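Local coordinates for putative histidinol-phosphate aminotransferase (Erwinia carotovora atroseptica, PDB 3LY1), which probably works as a pyridoxal-phosphate-dependent transaminase of the histidinol-phosphate aminotransferase group, using bound pyridoxal 5'-phosphate as its cofactor, at residues Glu337-Trp340 with Val341-Met345. Residues are numbered along the deposited sequence; the frame is centred on the assembly and turned at random.
Sequences EMQW and VADTM
Trp340 and Thr344, one helical turn apart, meet through the indole face and a shared carbonyl. Trp340 CB sits 3.2 Å from Val341 N. From there CG runs anti to the backbone N (chi1 -164°), swinging the indole out from the helix surface, where its six-membered ring lies against the side chain of Thr344 on the next turn. CG passes 4.0 Å from Val341 N and, further out, CE3 comes to 3.8 Å of it, obliquely to the ring. CE3 and CZ3 lie closest to the Thr344 hydroxyl, with OG1 3.3 Å from CZ3, over one face but displaced towards the ring's rim. That hydroxyl is not aimed at the ring: OG1, placed beside its own backbone N, donates to Trp340 O at 2.8 Å. Thr344 N also donates to this carbonyl, from the other side of its plane, so two bonds grip one oxygen. Around the indole lie Phe10, Pro13 and Ile19.

On another side of the helix, Gln339 bends at chi2 (65°) and sends NE2 to Asp343 OD2, 2.8 Å away. The bond is nearly straight at 168° and lies in the amide plane, yet it meets the carboxylate from above its plane. Asp343 OD1 has a second partner in Arg346, with which it forms a salt bridge. On the buried flank, Ala342 packs on Ala279 of helix 259-283.

Regular i to i+4 backbone bonds run throughout, and the whole is typical of an amphipathic alpha-helix, here helix 335-350 near the C-terminus of a PLP-dependent aminotransferase, away from the cofactor.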
loop_
_atom_site.group_PDB
_atom_site.type_symbol
_atom_site.label_atom_id
_atom_site.label_comp_id
_atom_site.label_asym_id
_atom_site.label_seq_id
_atom_site.Cartn_x
_atom_site.Cartn_y
_atom_site.Cartn_z
ATOM N N GLU A 337 28.605 14.662 -2.889
ATOM C CA GLU A 337 27.771 15.035 -4.028
ATOM C C GLU A 337 27.523 16.556 -4.046
ATOM O O GLU A 337 27.475 17.177 -5.121
ATOM C CB GLU A 337 26.447 14.265 -4.037
ATOM C CG GLU A 337 26.546 12.780 -4.409
ATOM C CD GLU A 337 25.214 12.035 -4.224
ATOM O OE1 GLU A 337 24.354 12.479 -3.409
ATOM O OE2 GLU A 337 25.033 10.996 -4.897
HETATM N N MSE A 338 27.304 17.151 -2.876
HETATM C CA MSE A 338 26.920 18.560 -2.809
HETATM C C MSE A 338 28.112 19.473 -3.074
HETATM O O MSE A 338 27.940 20.546 -3.643
HETATM C CB MSE A 338 26.240 18.909 -1.474
HETATM C CG MSE A 338 24.870 18.289 -1.325
HETATM SE SE MSE A 338 23.885 18.129 -3.009
HETATM C CE MSE A 338 23.546 20.021 -3.419
ATOM N N GLN A 339 29.313 19.046 -2.670
ATOM C CA GLN A 339 30.545 19.742 -3.082
ATOM C C GLN A 339 30.712 19.774 -4.616
ATOM O O GLN A 339 31.059 20.797 -5.206
ATOM C CB GLN A 339 31.793 19.135 -2.442
ATOM C CG GLN A 339 33.036 19.941 -2.782
ATOM C CD GLN A 339 32.981 21.348 -2.192
ATOM O OE1 GLN A 339 32.627 21.518 -1.025
ATOM N NE2 GLN A 339 33.313 22.361 -3.003
ATOM N N TRP A 340 30.463 18.655 -5.265
ATOM C CA TRP A 340 30.565 18.600 -6.706
ATOM C C TRP A 340 29.474 19.476 -7.358
ATOM O O TRP A 340 29.733 20.226 -8.347
ATOM C CB TRP A 340 30.441 17.152 -7.162
ATOM C CG TRP A 340 30.898 16.949 -8.522
ATOM C CD1 TRP A 340 32.174 16.632 -8.930
ATOM C CD2 TRP A 340 30.116 17.066 -9.697
ATOM N NE1 TRP A 340 32.209 16.534 -10.295
ATOM C CE2 TRP A 340 30.958 16.797 -10.788
ATOM C CE3 TRP A 340 28.779 17.368 -9.934
ATOM C CZ2 TRP A 340 30.503 16.833 -12.113
ATOM C CZ3 TRP A 340 28.318 17.398 -11.260
ATOM C CH2 TRP A 340 29.186 17.129 -12.329
ATOM N N VAL A 341 28.269 19.413 -6.784
ATOM C CA VAL A 341 27.174 20.218 -7.316
ATOM C C VAL A 341 27.469 21.716 -7.130
ATOM O O VAL A 341 27.284 22.504 -8.083
ATOM C CB VAL A 341 25.777 19.856 -6.726
ATOM C CG1 VAL A 341 24.708 20.867 -7.179
ATOM C CG2 VAL A 341 25.367 18.455 -7.191
ATOM N N ALA A 342 27.864 22.091 -5.915
ATOM C CA ALA A 342 28.235 23.455 -5.572
ATOM C C ALA A 342 29.310 23.989 -6.519
ATOM O O ALA A 342 29.197 25.091 -7.041
ATOM C CB ALA A 342 28.733 23.544 -4.122
ATOM N N ASP A 343 30.357 23.208 -6.768
ATOM C CA ASP A 343 31.347 23.682 -7.697
ATOM C C ASP A 343 30.830 23.759 -9.144
ATOM O O ASP A 343 31.257 24.641 -9.873
ATOM C CB ASP A 343 32.601 22.871 -7.584
ATOM C CG ASP A 343 33.296 23.099 -6.264
ATOM O OD1 ASP A 343 33.221 24.246 -5.757
ATOM O OD2 ASP A 343 33.887 22.137 -5.750
ATOM N N THR A 344 29.919 22.861 -9.553
ATOM C CA THR A 344 29.277 22.954 -10.870
ATOM C C THR A 344 28.466 24.270 -10.984
ATOM O O THR A 344 28.483 24.965 -12.012
ATOM C CB THR A 344 28.394 21.710 -11.157
ATOM O OG1 THR A 344 29.216 20.534 -11.130
ATOM C CG2 THR A 344 27.736 21.793 -12.518
HETATM N N MSE A 345 27.756 24.613 -9.917
HETATM C CA MSE A 345 27.049 25.876 -9.853
HETATM C C MSE A 345 28.009 27.085 -10.048
HETATM O O MSE A 345 27.732 27.971 -10.866
HETATM C CB MSE A 345 26.321 25.973 -8.510
HETATM C CG MSE A 345 25.225 24.956 -8.347
HETATM SE SE MSE A 345 24.523 24.935 -6.532
HETATM C CE MSE A 345 23.839 26.743 -6.398
#